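Local coordinates for protein VP5 (Halorubrum pleomorphic virus 6, PDB 6QGL) that is a viral envelope protein that probably carries out fusion of the virion membrane with that of the haloarchaeal host, at residues G10-S15 against E377-T382; N60-M65 against F229-A234; M65-N70 against Q442-F447. One frame throughout, in Å; residues are numbered along the deposited sequence.

Contact 1 of 3, residues G10-S15 against E377-T382; sequences GAAAIS and EPYEGT
Ala12 and Ala13, in a turn near the start of the modelled chain, pack against the aromatic ring of Tyr379, and no hydrogen bond crosses between residues 10-15 and 377-382. The apolar contacts come from two methyl groups. Ala12 CB reaches Tyr379 CD1 at 3.5 Å, meeting the ring obliquely, while Ala13 CB lies 3.9 Å from Tyr379 CD2 on the other ortho carbon. With CG of Tyr379 anti to its carbonyl carbon (chi1 -48°), the ring leans over the backbone between these two alanines.

The second kind of interaction is CH-pi. Ala13 CA stands 4.0 Å from the centroid of the Tyr379 ring and only 13° off its normal, so it sits over one face, with the backbone N of Ala13 over the same ring. Edge-to-face packing joins Tyr379 to Trp360 and Phe429, which makes the ring part of an aromatic cluster.

Hydrogen bonds act within each segment and shape the two partners. Ala11 to Ile14 form a type I beta turn, closed by Ile14 N to Ala11 O at 2.8 Å, and this turn presents Ala12 and Ala13 at its corner. Tyr379 to Thr382 form a type II turn leading into strand 382-388. There Tyr379 O accepts both Thr382 N and Thr382 OG1, which reach it from the same face of the carbonyl; the hydroxyl, at 2.7 Å, lies 41° out of the carbonyl plane.

Residues 10-15 fall in a predicted transmembrane helix, yet here they are non-helical and packed on a loop between strands 371-374 and 382-388. Cohesion across this turn-to-turn contact therefore rests on van der Waals and CH-pi contacts with one ring, while hydrogen bonds inside each segment, including that of the Thr382 hydroxyl, help to hold each turn.

Contact 2 of 3, residues N60-M65 against F229-A234; sequences NNQSTM and FSEWNA
Glu231 meets Gln62 and Trp232 meets Asn61 where helix 229-257, near its start, packs on residues 60-65 of helix 43-66. Glu231 is the first residue of the segment to touch the other helix. Its side chain is extended beyond CG, which carries the carboxylate across to Gln62. Gln62 NE2 donates to Glu231 OE2 at 3.1 Å, with an N-H...O angle of 147°. The acceptor lies nearly in the amide plane of Gln62, but the nitrogen meets the carboxylate from above its plane, and the two flat groups are turned 64° apart. Gln62 bends at chi2, bringing the end of its side chain nearer to Glu231.

The arrangement is helix-to-helix packing within the N-terminal envelope-protein region: the closest CA atoms, those of Gln62 and Glu231, are 9.1 Å apart, so side chains bridge the interval. Helix 97-140 also takes part, supplying Trp123 and Phe119 against the next residue of the segment.

That residue, Trp232, offers the edge of its indole to Asn61. Its CZ2 lies 3.5 Å from Asn61 ND2, which is near the ring plane, and the amide and indole planes stand 82° apart. The polar end of Asn61 is engaged elsewhere: its ND2 donates to Thr126 OG1 on helix 97-140. Val66, one residue beyond the 60-65 segment, touches both Glu231 and Trp232.

Contact 3 of 3, residues M65-N70 against Q442-F447; sequences MVDNQN and QLKGAF
This is a polar, partly buried contact between the C-terminal end of helix 43-66 and the end region of strand 438-443, an outermost strand of the six-stranded antiparallel sheet. It joins the helical N-terminal region to a sheet built from strands between residues 305 and 454. The main side chains are Asp67, Gln442 and Lys444, and the nearest CA atoms, those of Asp67 and Gln442, are 8.8 Å apart, a separation that the extended Gln442 side chain helps to span.

Asp67 is the first residue after the helix to leave helical backbone angles. Its carboxylate and the ammonium of Lys444 approach from opposite directions and form a long salt bridge, with Asp67 OD1 3.8 Å from Lys444 NZ. The other oxygen, Asp67 OD2, is almost as near, at 3.9 Å from the same nitrogen, so the long pair has no clear preference for one of them. Lys444 bends at chi2 (-84°) and runs extended through its last two torsions to bring NZ to the aspartate.

The side chain of Gln442 heads for the main-chain carbonyl of Asp67. CG lies opposite the main-chain nitrogen (chi1 -173°) and the chain continues straight through chi2, placing the amide 3.9 Å from Asp67 O, measured from Gln442 CD. Asn68, next after Asp67, also brings its side-chain amide alongside that of Gln442; these two side chains pass each other in opposite directions, with their amide planes 42° apart. Tyr348 of strand 347-352 touches both Asn68 and Gln442, while backbone bonding joins Gln442 to Val17 of the N-terminal loop.

With the ion pair long and just 129 Å² buried in total, the attraction across this junction is probably diffuse electrostatics between Asp67 and Lys444, supplemented by the amide of Gln442 lying against the exit of the helix.

How the contacts relate
Contacts 2 and 3 follow one another along the end of helix 43-66 and its exit, and share Met65; their centres are 12 Å apart. Probable backbone hydrogen bonds run from Val66 N to Asn61 O and from Asp67 N to Gln62 O, both 2.9 Å, so the end of the helix links the two. Ala234 CB also meets Gln69 NE2 at 3.5 Å. Contact 1 touches contact 3, where Ser15 CB packs 3.8 Å from Gly445 N, with centres 16 Å apart. Contacts 1 and 2 do not touch: their centres are 22 Å apart and their nearest atoms about 8 Å. Contact 3 thus lies between the N-terminal turn and the helical packing.

Contact 1 of 3, residues G10-S15 against E377-T382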
ATOM      1  N   GLY A  10      -1.549  10.272   0.554  1.00128.40           N
ATOM      2  CA  GLY A  10      -0.587   9.551   1.397  1.00127.06           C
ATOM      3  C   GLY A  10      -0.015  10.383   2.523  1.00130.09           C
ATOM      4  O   GLY A  10      -0.764  10.885   3.358  1.00129.06           O
ATOM      5  N   ALA A  11       1.329  10.510   2.566  1.00126.97           N
ATOM      6  CA  ALA A  11       2.034  11.311   3.579  1.00128.08           C
ATOM      7  C   ALA A  11       1.667  12.759   3.319  1.00132.52           C
ATOM      8  O   ALA A  11       1.663  13.177   2.160  1.00133.33           O
ATOM      9  CB  ALA A  11       3.535  11.105   3.455  1.00130.59           C
ATOM     10  N   ALA A  12       1.307  13.533   4.358  1.00128.49           N
ATOM     11  CA  ALA A  12       0.894  14.936   4.181  1.00129.52           C
ATOM     12  C   ALA A  12       1.894  15.715   3.304  1.00134.81           C
ATOM     13  O   ALA A  12       1.502  16.572   2.502  1.00136.01           O
ATOM     14  CB  ALA A  12       0.737  15.601   5.538  1.00130.81           C
ATOM     15  N   ALA A  13       3.192  15.357   3.420  1.00130.80           N
ATOM     16  CA  ALA A  13       4.287  15.953   2.672  1.00132.63           C
ATOM     17  C   ALA A  13       4.331  15.510   1.224  1.00133.75           C
ATOM     18  O   ALA A  13       4.831  16.246   0.404  1.00136.43           O
ATOM     19  CB  ALA A  13       5.616  15.636   3.341  1.00134.77           C
ATOM     20  N   ILE A  14       3.926  14.295   0.900  1.00125.70           N
ATOM     21  CA  ILE A  14       3.970  13.843  -0.493  1.00124.20           C
ATOM     22  C   ILE A  14       2.619  13.213  -0.823  1.00123.48           C
ATOM     23  O   ILE A  14       2.175  12.328  -0.076  1.00120.83           O
ATOM     24  CB  ILE A  14       5.167  12.893  -0.813  1.00127.54           C
ATOM     25  CG1 ILE A  14       6.499  13.433  -0.256  1.00130.78           C
ATOM     26  CG2 ILE A  14       5.296  12.628  -2.319  1.00129.28           C
ATOM     27  CD1 ILE A  14       7.499  12.393  -0.079  1.00138.62           C
ATOM     28  N   SER A  15       1.958  13.647  -1.916  1.00119.24           N
ATOM     29  CA  SER A  15       0.659  13.113  -2.354  1.00116.32           C
ATOM     30  C   SER A  15       0.721  11.585  -2.538  1.00115.24           C
ATOM     31  O   SER A  15      -0.308  10.912  -2.471  1.00112.66           O
ATOM     32  CB  SER A  15       0.218  13.810  -3.637  1.00122.36           C
ATOM     33  OG  SER A  15       0.035  15.200  -3.414  1.00134.28           O
ATOM     34  N   GLU A 377      -1.616  23.331   7.532  1.00 94.81           N
ATOM     35  CA  GLU A 377      -1.507  22.190   8.444  1.00 94.53           C
ATOM     36  C   GLU A 377      -0.085  21.601   8.456  1.00 96.38           C
ATOM     37  O   GLU A 377       0.440  21.271   7.387  1.00 95.08           O
ATOM     38  CB  GLU A 377      -2.565  21.112   8.120  1.00 97.77           C
ATOM     39  CG  GLU A 377      -2.652  19.989   9.150  1.00108.22           C
ATOM     40  CD  GLU A 377      -4.033  19.429   9.441  1.00126.39           C
ATOM     41  OE1 GLU A 377      -4.795  19.171   8.482  1.00119.56           O
ATOM     42  OE2 GLU A 377      -4.342  19.225  10.638  1.00117.62           O
ATOM     43  N   PRO A 378       0.547  21.472   9.652  1.00 92.42           N
ATOM     44  CA  PRO A 378       1.892  20.874   9.708  1.00 90.72           C
ATOM     45  C   PRO A 378       1.844  19.389   9.353  1.00 95.82           C
ATOM     46  O   PRO A 378       0.883  18.700   9.709  1.00 96.96           O
ATOM     47  CB  PRO A 378       2.325  21.108  11.158  1.00 91.81           C
ATOM     48  CG  PRO A 378       1.063  21.198  11.924  1.00 97.81           C
ATOM     49  CD  PRO A 378       0.055  21.820  11.003  1.00 94.65           C
ATOM     50  N   TYR A 379       2.856  18.911   8.617  1.00 91.63           N
ATOM     51  CA  TYR A 379       2.926  17.525   8.156  1.00 91.64           C
ATOM     52  C   TYR A 379       3.321  16.561   9.267  1.00 95.51           C
ATOM     53  O   TYR A 379       4.242  16.849  10.035  1.00 94.50           O
ATOM     54  CB  TYR A 379       3.882  17.386   6.958  1.00 92.02           C
ATOM     55  CG  TYR A 379       3.686  18.393   5.840  1.00 94.27           C
ATOM     56  CD1 TYR A 379       2.411  18.724   5.384  1.00 97.75           C
ATOM     57  CD2 TYR A 379       4.776  18.939   5.171  1.00 94.29           C
ATOM     58  CE1 TYR A 379       2.227  19.616   4.330  1.00 99.27           C
ATOM     59  CE2 TYR A 379       4.605  19.836   4.117  1.00 95.83           C
ATOM     60  CZ  TYR A 379       3.328  20.169   3.695  1.00105.03           C
ATOM     61  OH  TYR A 379       3.153  21.049   2.654  1.00107.21           O
ATOM     62  N   GLU A 380       2.621  15.410   9.340  1.00 92.89           N
ATOM     63  CA  GLU A 380       2.844  14.343  10.326  1.00 92.70           C
ATOM     64  C   GLU A 380       4.218  13.695  10.102  1.00 94.09           C
ATOM     65  O   GLU A 380       4.557  13.346   8.969  1.00 93.07           O
ATOM     66  CB  GLU A 380       1.719  13.285  10.265  1.00 95.67           C
ATOM     67  CG  GLU A 380       0.335  13.793  10.663  1.00109.08           C
ATOM     68  CD  GLU A 380      -0.815  12.796  10.652  1.00134.70           C
ATOM     69  OE1 GLU A 380      -0.675  11.710  10.044  1.00131.84           O
ATOM     70  OE2 GLU A 380      -1.869  13.112  11.250  1.00130.63           O
ATOM     71  N   GLY A 381       4.996  13.583  11.178  1.00 89.42           N
ATOM     72  CA  GLY A 381       6.341  13.017  11.140  1.00 87.96           C
ATOM     73  C   GLY A 381       7.429  14.008  10.769  1.00 89.28           C
ATOM     74  O   GLY A 381       8.572  13.606  10.528  1.00 88.44           O
ATOM     75  N   THR A 382       7.082  15.312  10.696  1.00 84.28           N
ATOM     76  CA  THR A 382       8.028  16.390  10.384  1.00 82.39           C
ATOM     77  C   THR A 382       7.962  17.478  11.440  1.00 84.53           C
ATOM     78  O   THR A 382       6.924  17.660  12.081  1.00 84.85           O
ATOM     79  CB  THR A 382       7.807  17.012   8.982  1.00 89.05           C
ATOM     80  OG1 THR A 382       6.586  17.748   8.952  1.00 88.43           O
ATOM     81  CG2 THR A 382       7.874  15.998   7.846  1.00 87.82           C
TER

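Contact 2 of 3, residues N60-M65 against F229-A234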
ATOM      1  N   ASN A  60      -3.780   2.045   5.265  1.00 60.92           N
ATOM      2  CA  ASN A  60      -3.144   0.729   5.340  1.00 60.51           C
ATOM      3  C   ASN A  60      -3.633  -0.151   4.193  1.00 63.07           C
ATOM      4  O   ASN A  60      -2.813  -0.778   3.518  1.00 63.14           O
ATOM      5  CB  ASN A  60      -3.430   0.068   6.699  1.00 62.02           C
ATOM      6  CG  ASN A  60      -3.066  -1.398   6.774  1.00 86.73           C
ATOM      7  OD1 ASN A  60      -1.889  -1.777   6.764  1.00 83.58           O
ATOM      8  ND2 ASN A  60      -4.077  -2.253   6.848  1.00 77.24           N
ATOM      9  N   ASN A  61      -4.963  -0.177   3.961  1.00 58.22           N
ATOM     10  CA  ASN A  61      -5.587  -0.966   2.899  1.00 56.98           C
ATOM     11  C   ASN A  61      -5.172  -0.480   1.508  1.00 61.88           C
ATOM     12  O   ASN A  61      -4.956  -1.313   0.630  1.00 60.97           O
ATOM     13  CB  ASN A  61      -7.111  -1.010   3.057  1.00 54.90           C
ATOM     14  CG  ASN A  61      -7.606  -1.789   4.260  1.00 66.86           C
ATOM     15  OD1 ASN A  61      -6.870  -2.525   4.930  1.00 54.42           O
ATOM     16  ND2 ASN A  61      -8.883  -1.635   4.571  1.00 58.99           N
ATOM     17  N   GLN A  62      -5.009   0.861   1.327  1.00 60.03           N
ATOM     18  CA  GLN A  62      -4.557   1.467   0.068  1.00 61.19           C
ATOM     19  C   GLN A  62      -3.131   0.996  -0.242  1.00 67.18           C
ATOM     20  O   GLN A  62      -2.884   0.457  -1.317  1.00 66.48           O
ATOM     21  CB  GLN A  62      -4.589   3.015   0.119  1.00 63.74           C
ATOM     22  CG  GLN A  62      -5.970   3.687   0.150  1.00 78.83           C
ATOM     23  CD  GLN A  62      -6.879   3.414  -1.027  1.00 98.30           C
ATOM     24  OE1 GLN A  62      -6.459   3.362  -2.189  1.00 95.87           O
ATOM     25  NE2 GLN A  62      -8.166   3.260  -0.745  1.00 87.89           N
ATOM     26  N   SER A  63      -2.217   1.132   0.733  1.00 65.67           N
ATOM     27  CA  SER A  63      -0.814   0.742   0.587  1.00 66.93           C
ATOM     28  C   SER A  63      -0.581  -0.749   0.344  1.00 70.20           C
ATOM     29  O   SER A  63       0.379  -1.078  -0.346  1.00 70.85           O
ATOM     30  CB  SER A  63       0.006   1.217   1.780  1.00 72.40           C
ATOM     31  OG  SER A  63      -0.420   0.619   2.992  1.00 81.98           O
ATOM     32  N   THR A  64      -1.432  -1.644   0.883  1.00 65.29           N
ATOM     33  CA  THR A  64      -1.209  -3.084   0.706  1.00 64.40           C
ATOM     34  C   THR A  64      -2.075  -3.725  -0.393  1.00 67.45           C
ATOM     35  O   THR A  64      -1.525  -4.106  -1.422  1.00 67.45           O
ATOM     36  CB  THR A  64      -1.330  -3.846   2.040  1.00 71.18           C
ATOM     37  OG1 THR A  64      -2.651  -3.692   2.555  1.00 69.06           O
ATOM     38  CG2 THR A  64      -0.305  -3.389   3.073  1.00 70.92           C
ATOM     39  N   MET A  65      -3.405  -3.794  -0.209  1.00 63.09           N
ATOM     40  CA  MET A  65      -4.311  -4.494  -1.130  1.00 62.26           C
ATOM     41  C   MET A  65      -4.920  -3.660  -2.258  1.00 67.92           C
ATOM     42  O   MET A  65      -4.795  -4.026  -3.426  1.00 68.12           O
ATOM     43  CB  MET A  65      -5.449  -5.186  -0.347  1.00 63.50           C
ATOM     44  CG  MET A  65      -5.021  -5.777   0.984  1.00 66.97           C
ATOM     45  SD  MET A  65      -4.101  -7.321   0.818  1.00 71.05           S
ATOM     46  CE  MET A  65      -3.344  -7.423   2.414  1.00 68.34           C
ATOM     47  N   PHE A 229     -16.611  -1.151  -2.504  1.00 52.38           N
ATOM     48  CA  PHE A 229     -16.736  -2.397  -3.256  1.00 51.85           C
ATOM     49  C   PHE A 229     -15.971  -2.300  -4.572  1.00 55.83           C
ATOM     50  O   PHE A 229     -15.299  -3.254  -4.935  1.00 54.92           O
ATOM     51  CB  PHE A 229     -18.206  -2.772  -3.506  1.00 54.35           C
ATOM     52  CG  PHE A 229     -18.378  -3.934  -4.460  1.00 56.07           C
ATOM     53  CD1 PHE A 229     -18.212  -5.244  -4.023  1.00 58.23           C
ATOM     54  CD2 PHE A 229     -18.673  -3.715  -5.801  1.00 59.41           C
ATOM     55  CE1 PHE A 229     -18.354  -6.314  -4.906  1.00 59.50           C
ATOM     56  CE2 PHE A 229     -18.815  -4.788  -6.686  1.00 62.44           C
ATOM     57  CZ  PHE A 229     -18.675  -6.082  -6.227  1.00 59.65           C
ATOM     58  N   SER A 230     -16.062  -1.152  -5.270  1.00 53.39           N
ATOM     59  CA  SER A 230     -15.368  -0.912  -6.535  1.00 54.03           C
ATOM     60  C   SER A 230     -13.846  -1.082  -6.397  1.00 57.74           C
ATOM     61  O   SER A 230     -13.221  -1.627  -7.303  1.00 57.04           O
ATOM     62  CB  SER A 230     -15.713   0.468  -7.087  1.00 58.68           C
ATOM     63  OG  SER A 230     -15.137   1.510  -6.316  1.00 66.49           O
ATOM     64  N   GLU A 231     -13.266  -0.649  -5.253  1.00 54.45           N
ATOM     65  CA  GLU A 231     -11.832  -0.769  -4.976  1.00 53.93           C
ATOM     66  C   GLU A 231     -11.437  -2.221  -4.655  1.00 57.44           C
ATOM     67  O   GLU A 231     -10.497  -2.751  -5.257  1.00 57.27           O
ATOM     68  CB  GLU A 231     -11.406   0.195  -3.847  1.00 55.28           C
ATOM     69  CG  GLU A 231     -11.254   1.642  -4.298  1.00 66.47           C
ATOM     70  CD  GLU A 231     -10.835   2.683  -3.270  1.00 87.06           C
ATOM     71  OE1 GLU A 231     -10.503   3.815  -3.692  1.00 81.93           O
ATOM     72  OE2 GLU A 231     -10.863   2.394  -2.051  1.00 80.67           O
ATOM     73  N   TRP A 232     -12.171  -2.862  -3.723  1.00 53.65           N
ATOM     74  CA  TRP A 232     -11.934  -4.242  -3.289  1.00 52.73           C
ATOM     75  C   TRP A 232     -12.207  -5.277  -4.380  1.00 56.58           C
ATOM     76  O   TRP A 232     -11.444  -6.235  -4.512  1.00 55.96           O
ATOM     77  CB  TRP A 232     -12.741  -4.556  -2.022  1.00 51.03           C
ATOM     78  CG  TRP A 232     -12.154  -3.947  -0.785  1.00 51.80           C
ATOM     79  CD1 TRP A 232     -12.406  -2.705  -0.282  1.00 55.10           C
ATOM     80  CD2 TRP A 232     -11.186  -4.543   0.084  1.00 51.18           C
ATOM     81  NE1 TRP A 232     -11.668  -2.496   0.859  1.00 54.36           N
ATOM     82  CE2 TRP A 232     -10.913  -3.610   1.112  1.00 55.42           C
ATOM     83  CE3 TRP A 232     -10.537  -5.789   0.109  1.00 52.24           C
ATOM     84  CZ2 TRP A 232     -10.013  -3.878   2.150  1.00 54.63           C
ATOM     85  CZ3 TRP A 232      -9.633  -6.047   1.127  1.00 53.68           C
ATOM     86  CH2 TRP A 232      -9.382  -5.100   2.135  1.00 54.58           C
ATOM     87  N   ASN A 233     -13.288  -5.084  -5.160  1.00 53.44           N
ATOM     88  CA  ASN A 233     -13.669  -5.979  -6.254  1.00 53.33           C
ATOM     89  C   ASN A 233     -12.702  -5.897  -7.425  1.00 56.97           C
ATOM     90  O   ASN A 233     -12.519  -6.897  -8.118  1.00 56.65           O
ATOM     91  CB  ASN A 233     -15.102  -5.720  -6.716  1.00 54.18           C
ATOM     92  CG  ASN A 233     -15.625  -6.720  -7.716  1.00 74.01           C
ATOM     93  OD1 ASN A 233     -15.926  -6.379  -8.865  1.00 69.29           O
ATOM     94  ND2 ASN A 233     -15.745  -7.974  -7.300  1.00 65.09           N
ATOM     95  N   ALA A 234     -12.086  -4.715  -7.645  1.00 53.73           N
ATOM     96  CA  ALA A 234     -11.106  -4.495  -8.711  1.00 53.99           C
ATOM     97  C   ALA A 234      -9.923  -5.447  -8.535  1.00 57.29           C
ATOM     98  O   ALA A 234      -9.541  -6.125  -9.489  1.00 57.10           O
ATOM     99  CB  ALA A 234     -10.630  -3.051  -8.706  1.00 55.52           C
TER

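Contact 3 of 3, residues M65-N70 against Q442-F447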
ATOM      1  N   MET A  65      -3.405  -3.794  -0.209  1.00 63.09           N
ATOM      2  CA  MET A  65      -4.311  -4.494  -1.130  1.00 62.26           C
ATOM      3  C   MET A  65      -4.920  -3.660  -2.258  1.00 67.92           C
ATOM      4  O   MET A  65      -4.795  -4.026  -3.426  1.00 68.12           O
ATOM      5  CB  MET A  65      -5.449  -5.186  -0.347  1.00 63.50           C
ATOM      6  CG  MET A  65      -5.021  -5.777   0.984  1.00 66.97           C
ATOM      7  SD  MET A  65      -4.101  -7.321   0.818  1.00 71.05           S
ATOM      8  CE  MET A  65      -3.344  -7.423   2.414  1.00 68.34           C
ATOM      9  N   VAL A  66      -5.601  -2.567  -1.895  1.00 65.30           N
ATOM     10  CA  VAL A  66      -6.399  -1.679  -2.741  1.00 65.76           C
ATOM     11  C   VAL A  66      -5.620  -0.962  -3.878  1.00 71.19           C
ATOM     12  O   VAL A  66      -6.119  -0.955  -5.005  1.00 71.08           O
ATOM     13  CB  VAL A  66      -7.164  -0.663  -1.843  1.00 69.93           C
ATOM     14  CG1 VAL A  66      -7.987   0.320  -2.665  1.00 70.61           C
ATOM     15  CG2 VAL A  66      -8.055  -1.382  -0.823  1.00 68.67           C
ATOM     16  N   ASP A  67      -4.454  -0.343  -3.595  1.00 69.14           N
ATOM     17  CA  ASP A  67      -3.711   0.445  -4.596  1.00 70.63           C
ATOM     18  C   ASP A  67      -2.532  -0.251  -5.295  1.00 74.74           C
ATOM     19  O   ASP A  67      -1.775   0.427  -5.997  1.00 75.63           O
ATOM     20  CB  ASP A  67      -3.217   1.766  -3.977  1.00 74.03           C
ATOM     21  CG  ASP A  67      -4.053   2.990  -4.288  1.00 86.65           C
ATOM     22  OD1 ASP A  67      -4.851   2.939  -5.251  1.00 87.83           O
ATOM     23  OD2 ASP A  67      -3.897   4.006  -3.581  1.00 93.24           O
ATOM     24  N   ASN A  68      -2.374  -1.572  -5.145  1.00 70.23           N
ATOM     25  CA  ASN A  68      -1.263  -2.273  -5.795  1.00 70.27           C
ATOM     26  C   ASN A  68      -1.741  -3.168  -6.956  1.00 73.45           C
ATOM     27  O   ASN A  68      -1.281  -4.298  -7.115  1.00 72.61           O
ATOM     28  CB  ASN A  68      -0.422  -3.025  -4.751  1.00 70.08           C
ATOM     29  CG  ASN A  68       0.367  -2.132  -3.812  1.00 87.06           C
ATOM     30  OD1 ASN A  68       0.594  -2.468  -2.649  1.00 80.72           O
ATOM     31  ND2 ASN A  68       0.818  -0.982  -4.291  1.00 77.08           N
ATOM     32  N   GLN A  69      -2.660  -2.631  -7.775  1.00 70.01           N
ATOM     33  CA  GLN A  69      -3.284  -3.317  -8.914  1.00 69.32           C
ATOM     34  C   GLN A  69      -2.318  -3.681 -10.041  1.00 73.04           C
ATOM     35  O   GLN A  69      -2.394  -4.795 -10.563  1.00 72.15           O
ATOM     36  CB  GLN A  69      -4.438  -2.472  -9.474  1.00 71.32           C
ATOM     37  CG  GLN A  69      -5.578  -2.247  -8.491  1.00 86.54           C
ATOM     38  CD  GLN A  69      -6.412  -1.054  -8.875  1.00109.37           C
ATOM     39  OE1 GLN A  69      -5.935   0.087  -8.921  1.00106.14           O
ATOM     40  NE2 GLN A  69      -7.684  -1.286  -9.149  1.00102.79           N
ATOM     41  N   ASN A  70      -1.424  -2.755 -10.425  1.00 70.31           N
ATOM     42  CA  ASN A  70      -0.487  -2.962 -11.531  1.00 70.69           C
ATOM     43  C   ASN A  70       0.730  -3.848 -11.193  1.00 74.22           C
ATOM     44  O   ASN A  70       1.624  -3.978 -12.031  1.00 75.25           O
ATOM     45  CB  ASN A  70      -0.044  -1.627 -12.127  1.00 72.20           C
ATOM     46  CG  ASN A  70      -1.149  -0.892 -12.842  1.00 91.54           C
ATOM     47  OD1 ASN A  70      -1.731  -1.379 -13.821  1.00 85.37           O
ATOM     48  ND2 ASN A  70      -1.457   0.305 -12.375  1.00 83.12           N
ATOM     49  N   GLN A 442       4.165   5.392  -3.464  1.00 76.30           N
ATOM     50  CA  GLN A 442       3.616   5.343  -4.821  1.00 76.47           C
ATOM     51  C   GLN A 442       3.246   6.776  -5.178  1.00 81.19           C
ATOM     52  O   GLN A 442       2.174   7.242  -4.787  1.00 81.27           O
ATOM     53  CB  GLN A 442       2.394   4.410  -4.933  1.00 78.18           C
ATOM     54  CG  GLN A 442       1.909   4.221  -6.371  1.00 88.32           C
ATOM     55  CD  GLN A 442       0.664   3.382  -6.480  1.00104.36           C
ATOM     56  OE1 GLN A 442       0.585   2.263  -5.965  1.00 99.04           O
ATOM     57  NE2 GLN A 442      -0.328   3.892  -7.189  1.00 96.56           N
ATOM     58  N   LEU A 443       4.155   7.485  -5.881  1.00 78.06           N
ATOM     59  CA  LEU A 443       3.993   8.887  -6.283  1.00 78.75           C
ATOM     60  C   LEU A 443       2.716   9.107  -7.075  1.00 84.82           C
ATOM     61  O   LEU A 443       2.525   8.471  -8.110  1.00 85.07           O
ATOM     62  CB  LEU A 443       5.229   9.416  -7.039  1.00 78.74           C
ATOM     63  CG  LEU A 443       6.613   9.114  -6.436  1.00 82.35           C
ATOM     64  CD1 LEU A 443       7.712   9.513  -7.388  1.00 83.08           C
ATOM     65  CD2 LEU A 443       6.820   9.807  -5.094  1.00 83.97           C
ATOM     66  N   LYS A 444       1.812   9.946  -6.541  1.00 82.67           N
ATOM     67  CA  LYS A 444       0.512  10.250  -7.151  1.00 84.52           C
ATOM     68  C   LYS A 444       0.446  11.672  -7.702  1.00 90.58           C
ATOM     69  O   LYS A 444      -0.257  11.919  -8.684  1.00 91.97           O
ATOM     70  CB  LYS A 444      -0.633  10.015  -6.149  1.00 87.34           C
ATOM     71  CG  LYS A 444      -0.808   8.560  -5.712  1.00101.19           C
ATOM     72  CD  LYS A 444      -1.659   7.748  -6.686  1.00113.32           C
ATOM     73  CE  LYS A 444      -2.162   6.480  -6.051  1.00125.30           C
ATOM     74  NZ  LYS A 444      -2.959   5.663  -7.003  1.00136.61           N
ATOM     75  N   GLY A 445       1.166  12.583  -7.054  1.00 87.04           N
ATOM     76  CA  GLY A 445       1.228  13.987  -7.436  1.00 88.29           C
ATOM     77  C   GLY A 445       2.475  14.332  -8.217  1.00 93.06           C
ATOM     78  O   GLY A 445       3.482  13.619  -8.134  1.00 91.06           O
ATOM     79  N   ALA A 446       2.405  15.447  -8.970  1.00 92.51           N
ATOM     80  CA  ALA A 446       3.471  15.980  -9.816  1.00 93.43           C
ATOM     81  C   ALA A 446       4.800  16.159  -9.082  1.00 97.24           C
ATOM     82  O   ALA A 446       4.843  16.707  -7.977  1.00 95.82           O
ATOM     83  CB  ALA A 446       3.034  17.292 -10.449  1.00 96.26           C
ATOM     84  N   PHE A 447       5.877  15.660  -9.704  1.00 95.01           N
ATOM     85  CA  PHE A 447       7.238  15.718  -9.181  1.00 94.40           C
ATOM     86  C   PHE A 447       8.214  16.174 -10.259  1.00101.39           C
ATOM     87  O   PHE A 447       7.954  15.982 -11.450  1.00102.43           O
ATOM     88  CB  PHE A 447       7.660  14.339  -8.629  1.00 94.75           C
ATOM     89  CG  PHE A 447       7.709  13.194  -9.621  1.00 96.83           C
ATOM     90  CD1 PHE A 447       8.836  12.981 -10.412  1.00100.52           C
ATOM     91  CD2 PHE A 447       6.659  12.290  -9.717  1.00 98.98           C
ATOM     92  CE1 PHE A 447       8.886  11.918 -11.318  1.00101.84           C
ATOM     93  CE2 PHE A 447       6.717  11.217 -10.615  1.00102.12           C
ATOM     94  CZ  PHE A 447       7.829  11.041 -11.411  1.00100.66           C
TER